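Side-chain contacts in 6-carboxyhexanoate--coa ligase (Bacillus subtilis, PDB 5FLG), which is a two-subunit ligase of the 6-carboxyhexanoate--CoA ligase family that binds phosphoaminophosphonic acid-adenylate ester, pimelic acid and magnesium: residues L34-F37 with H38-K41; N45-L48 with E49-L52. One frame throughout, in Å; residues are numbered along the deposited sequence.

Contact 1: residues L34-F37 with H38-K41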
loop_
_atom_site.group_PDB
_atom_site.type_symbol
_atom_site.label_atom_id
_atom_site.label_comp_id
_atom_site.label_asym_id
_atom_site.label_seq_id
_atom_site.Cartn_x
_atom_site.Cartn_y
_atom_site.Cartn_z
ATOM N N LEU A 34 6.970 -11.414 6.729
ATOM C CA LEU A 34 7.985 -10.780 7.537
ATOM C C LEU A 34 9.376 -11.185 7.010
ATOM O O LEU A 34 9.734 -12.334 7.072
ATOM C CB LEU A 34 7.780 -11.236 8.975
ATOM C CG LEU A 34 8.699 -10.680 10.040
ATOM C CD1 LEU A 34 8.375 -9.209 10.251
ATOM C CD2 LEU A 34 8.523 -11.469 11.337
ATOM N N ILE A 35 10.178 -10.221 6.592
ATOM C CA ILE A 35 11.328 -10.519 5.757
ATOM C C ILE A 35 12.465 -9.546 5.958
ATOM O O ILE A 35 12.264 -8.407 6.375
ATOM C CB ILE A 35 10.959 -10.458 4.258
ATOM C CG1 ILE A 35 10.303 -9.110 3.947
ATOM C CG2 ILE A 35 10.056 -11.625 3.896
ATOM C CD1 ILE A 35 10.565 -8.634 2.516
ATOM N N PRO A 36 13.691 -10.024 5.724
ATOM C CA PRO A 36 14.794 -9.105 5.546
ATOM C C PRO A 36 14.673 -8.283 4.272
ATOM O O PRO A 36 13.962 -8.680 3.342
ATOM C CB PRO A 36 16.017 -10.023 5.463
ATOM C CG PRO A 36 15.495 -11.375 5.184
ATOM C CD PRO A 36 14.015 -11.399 5.330
ATOM N N PHE A 37 15.432 -7.199 4.209
ATOM C CA PHE A 37 15.187 -6.180 3.252
ATOM C C PHE A 37 15.546 -6.653 1.837
ATOM O O PHE A 37 14.965 -6.188 0.868
ATOM C CB PHE A 37 15.992 -4.935 3.596
ATOM C CG PHE A 37 15.629 -3.735 2.750
ATOM C CD1 PHE A 37 14.482 -3.011 3.015
ATOM C CD2 PHE A 37 16.419 -3.374 1.665
ATOM C CE1 PHE A 37 14.159 -1.905 2.249
ATOM C CE2 PHE A 37 16.100 -2.279 0.895
ATOM C CZ PHE A 37 14.967 -1.548 1.182
ATOM N N HIS A 38 16.501 -7.566 1.734
ATOM C CA HIS A 38 16.924 -8.049 0.426
ATOM C C HIS A 38 15.874 -8.988 -0.148
ATOM O O HIS A 38 15.909 -9.320 -1.331
ATOM C CB HIS A 38 18.276 -8.756 0.518
ATOM C CG HIS A 38 18.298 -9.915 1.469
ATOM N ND1 HIS A 38 17.877 -11.179 1.116
ATOM C CD2 HIS A 38 18.696 -9.998 2.760
ATOM C CE1 HIS A 38 18.036 -11.995 2.139
ATOM N NE2 HIS A 38 18.580 -11.313 3.132
ATOM N N GLU A 39 14.859 -9.341 0.636
ATOM C CA GLU A 39 13.785 -10.118 0.030
ATOM C C GLU A 39 12.594 -9.301 -0.479
ATOM O O GLU A 39 11.607 -9.854 -0.945
ATOM C CB GLU A 39 13.358 -11.251 0.940
ATOM C CG GLU A 39 14.364 -12.386 1.003
ATOM C CD GLU A 39 14.029 -13.414 2.074
ATOM O OE1 GLU A 39 12.835 -13.707 2.279
ATOM O OE2 GLU A 39 14.965 -14.016 2.628
ATOM N N MET A 40 12.731 -7.992 -0.510
ATOM C CA MET A 40 11.581 -7.125 -0.707
ATOM C C MET A 40 11.009 -7.276 -2.131
ATOM O O MET A 40 9.780 -7.341 -2.330
ATOM C CB MET A 40 11.982 -5.689 -0.445
ATOM C CG MET A 40 10.808 -4.723 -0.374
ATOM S SD MET A 40 9.528 -5.191 0.810
ATOM C CE MET A 40 10.334 -4.638 2.326
ATOM N N LYS A 41 11.881 -7.329 -3.127
ATOM C CA LYS A 41 11.379 -7.318 -4.503
ATOM C C LYS A 41 10.594 -8.571 -4.787
ATOM O O LYS A 41 9.489 -8.519 -5.312
ATOM C CB LYS A 41 12.517 -7.189 -5.506
ATOM C CG LYS A 41 12.039 -7.272 -6.950
ATOM C CD LYS A 41 13.064 -6.757 -7.951
ATOM C CE LYS A 41 13.588 -7.891 -8.827
ATOM N NZ LYS A 41 12.501 -8.466 -9.661
#
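Ile-35, Pro-36 and Phe-37 meet Glu-39 and Met-40 in a local turn that carries the chain from strand 26-36, the outermost strand within this chain of the antiparallel sheet, through a short 3-10 segment into helix 40-52, with Glu-39 as the N-cap residue. Two backbone bonds fix the turn. Glu-39 N donates to Pro-36 O over 2.9 Å, and Met-40 N donates to Phe-37 O over 3.2 Å. The delta methyl of Ile-35 does the apolar work: CG1 sits between backbone N and carbonyl carbon (chi1 53°), and CD1 then lies 3.7 Å from Met-40 CA and 4.0 Å from Met-40 SD. The Met-40 chain bends at chi2 and chi3, bringing CE to 4.0 Å from Ile-35 CD1. On the proline, Glu-39 OE2 rests 3.7 Å from Pro-36 CG, the carboxylate lying against ring carbons, while the imidazole of His-38 meets the same ring obliquely, NE2 3.7 Å from Pro-36 CB. Val-11 of strand 8-17 packs on Ile-35 and Met-40; Tyr-9 packs on Met-40 and is hydrogen-bonded through its backbone to Ile-35. The Phe-37 ring makes a cation-pi contact with Lys-58 of the second subunit. The chemistry is thus divided: main-chain bonds set the path of the turn, methyl and thioether pack on the buried side, and the polar ends of His-38 and Glu-39 meet the proline through van der Waals contact alone.

Contact 2: residues N45-L48 with E49-L52. With ANP (phosphoaminophosphonic acid-adenylate ester), chain D.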
loop_
_atom_site.group_PDB
_atom_site.type_symbol
_atom_site.label_atom_id
_atom_site.label_comp_id
_atom_site.label_asym_id
_atom_site.label_seq_id
_atom_site.Cartn_x
_atom_site.Cartn_y
_atom_site.Cartn_z
ATOM N N ASN A 45 6.395 -8.831 -5.180
ATOM C CA ASN A 45 5.857 -9.538 -6.344
ATOM C C ASN A 45 5.032 -10.784 -6.003
ATOM O O ASN A 45 4.027 -11.069 -6.653
ATOM C CB ASN A 45 6.990 -9.894 -7.295
ATOM C CG ASN A 45 7.333 -8.746 -8.207
ATOM O OD1 ASN A 45 6.545 -8.415 -9.074
ATOM N ND2 ASN A 45 8.392 -8.018 -7.900
ATOM N N ALA A 46 5.415 -11.526 -4.965
ATOM C CA ALA A 46 4.638 -12.691 -4.597
ATOM C C ALA A 46 3.259 -12.256 -4.114
ATOM O O ALA A 46 2.248 -12.887 -4.444
ATOM C CB ALA A 46 5.334 -13.556 -3.539
ATOM N N LEU A 47 3.207 -11.181 -3.347
ATOM C CA LEU A 47 1.913 -10.668 -2.871
ATOM C C LEU A 47 1.091 -10.106 -4.034
ATOM O O LEU A 47 -0.114 -10.286 -4.087
ATOM C CB LEU A 47 2.111 -9.622 -1.791
ATOM C CG LEU A 47 2.618 -10.190 -0.450
ATOM C CD1 LEU A 47 3.079 -9.090 0.486
ATOM C CD2 LEU A 47 1.542 -11.025 0.206
ATOM N N LEU A 48 1.719 -9.328 -4.900
ATOM C CA LEU A 48 0.995 -8.805 -6.060
ATOM C C LEU A 48 0.330 -9.955 -6.787
ATOM O O LEU A 48 -0.878 -9.936 -7.019
ATOM C CB LEU A 48 1.929 -8.042 -6.991
ATOM C CG LEU A 48 1.306 -7.464 -8.263
ATOM C CD1 LEU A 48 0.190 -6.496 -7.931
ATOM C CD2 LEU A 48 2.377 -6.777 -9.093
ATOM N N GLU A 49 1.105 -10.984 -7.097
ATOM C CA GLU A 49 0.636 -12.085 -7.936
ATOM C C GLU A 49 -0.458 -12.891 -7.232
ATOM O O GLU A 49 -1.420 -13.372 -7.836
ATOM C CB GLU A 49 1.824 -12.989 -8.295
ATOM C CG GLU A 49 1.450 -14.336 -8.887
ATOM C CD GLU A 49 0.679 -14.230 -10.205
ATOM O OE1 GLU A 49 0.133 -13.146 -10.514
ATOM O OE2 GLU A 49 0.558 -15.263 -10.906
ATOM N N LYS A 50 -0.317 -13.034 -5.927
ATOM C CA LYS A 50 -1.311 -13.722 -5.138
ATOM C C LYS A 50 -2.641 -13.008 -5.221
ATOM O O LYS A 50 -3.686 -13.622 -5.423
ATOM C CB LYS A 50 -0.792 -13.773 -3.706
ATOM C CG LYS A 50 -1.784 -14.118 -2.650
ATOM C CD LYS A 50 -1.009 -14.111 -1.333
ATOM C CE LYS A 50 -1.916 -14.310 -0.137
ATOM N NZ LYS A 50 -2.171 -15.762 -0.031
ATOM N N GLY A 51 -2.606 -11.699 -5.183
ATOM C CA GLY A 51 -3.824 -10.924 -5.312
ATOM C C GLY A 51 -4.414 -10.917 -6.731
ATOM O O GLY A 51 -5.640 -10.923 -6.887
ATOM N N LEU A 52 -3.554 -10.948 -7.755
ATOM C CA LEU A 52 -4.022 -10.855 -9.158
ATOM C C LEU A 52 -4.528 -12.177 -9.746
ATOM O O LEU A 52 -5.258 -12.173 -10.708
ATOM C CB LEU A 52 -2.926 -10.330 -10.074
ATOM C CG LEU A 52 -2.457 -8.902 -9.822
ATOM C CD1 LEU A 52 -1.415 -8.525 -10.845
ATOM C CD2 LEU A 52 -3.606 -7.915 -9.824
HETATM P PG ANP D . -5.860 -15.599 0.370
HETATM O O1G ANP D . -5.306 -14.797 -0.776
HETATM O O2G ANP D . -6.863 -16.625 -0.081
HETATM O O3G ANP D . -4.852 -16.193 1.300
HETATM P PB ANP D . -7.002 -14.639 2.939
HETATM O O1B ANP D . -5.688 -14.909 3.582
HETATM O O2B ANP D . -7.865 -13.481 3.279
HETATM N N3B ANP D . -6.738 -14.421 1.245
HETATM P PA ANP D . -7.457 -17.436 3.440
HETATM O O1A ANP D . -8.183 -18.456 2.692
HETATM O O2A ANP D . -5.964 -17.453 3.604
HETATM O O3A ANP D . -7.935 -15.960 3.013
HETATM O "O5'" ANP D . -8.132 -17.493 4.946
HETATM C "C5'" ANP D . -9.474 -17.853 5.112
HETATM C "C4'" ANP D . -10.144 -16.885 6.090
HETATM O "O4'" ANP D . -9.400 -16.879 7.315
HETATM C "C3'" ANP D . -10.146 -15.456 5.570
HETATM O "O3'" ANP D . -11.344 -15.158 4.863
HETATM C "C2'" ANP D . -10.102 -14.647 6.833
HETATM O "O2'" ANP D . -11.416 -14.596 7.390
HETATM C "C1'" ANP D . -9.239 -15.511 7.709
HETATM N N9 ANP D . -7.851 -15.046 7.609
HETATM C C8 ANP D . -6.967 -15.223 6.564
HETATM N N7 ANP D . -5.755 -14.716 6.891
HETATM C C5 ANP D . -5.879 -14.173 8.141
HETATM C C6 ANP D . -5.025 -13.437 9.087
HETATM N N6 ANP D . -3.759 -13.121 8.798
HETATM N N1 ANP D . -5.538 -13.076 10.284
HETATM C C2 ANP D . -6.811 -13.341 10.599
HETATM N N3 ANP D . -7.649 -14.064 9.837
HETATM C C4 ANP D . -7.261 -14.389 8.581
#
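Leu-48 and Leu-52, one helical turn apart on helix 40-52, cross at an angle with their branches meeting, Leu-48 CD1 3.9 Å from Leu-52 CD1. Leu-52 has CG anti to the carbonyl carbon (chi1 -65°), which also lays Leu-52 CG 3.4 Å from Leu-48 O. Both leucines pack on Met-62 of strand 61-68, and Leu-47 packs on Val-11 and Met-13 of strand 8-17. Lys-50 leaves the helix in another direction, its chain extended as far as CE and bent at chi4 (81°). Lys-50 NZ hydrogen-bonds ANP O3G at 3.0 Å and, weakly, O1G at 3.4 Å, while Glu-174 gives the ammonium a salt bridge. Glu-49 OE1 forms a salt bridge with Lys-41 of the second subunit, and Asn-45 ND2 a hydrogen bond with Asn-45 OD1 of that subunit. The backbone is held by i to i+4 hydrogen bonds, among them Leu-52 N to Leu-48 O at 3.0 Å. The arrangement is that of a helix that packs its leucines on the antiparallel sheet, turns a mixed polar and apolar face to the second subunit, and places Lys-50 at the phosphate end of the nucleotide pocket.

Contacts 1 and 2 follow each other along the chain, their centres about 15 Å apart, and share helix 40-52: contact 1 (34-37 with 38-41) forms its entrance and contact 2 (45-48 with 49-52) its last turns. Within one subunit they are joined by a hydrogen bond from Asn-45 ND2 to Lys-41 O, and the dimer joins them again, since Phe-37 packs on Leu-52 of the second subunit. Contact 2 alone reaches the ligands through Lys-50, whose side chain lies about 4 Å from a magnesium ion and about 6 Å from pimelic acid. The same helix thus links the strand-to-helix turn, the subunit interface and the nucleotide pocket.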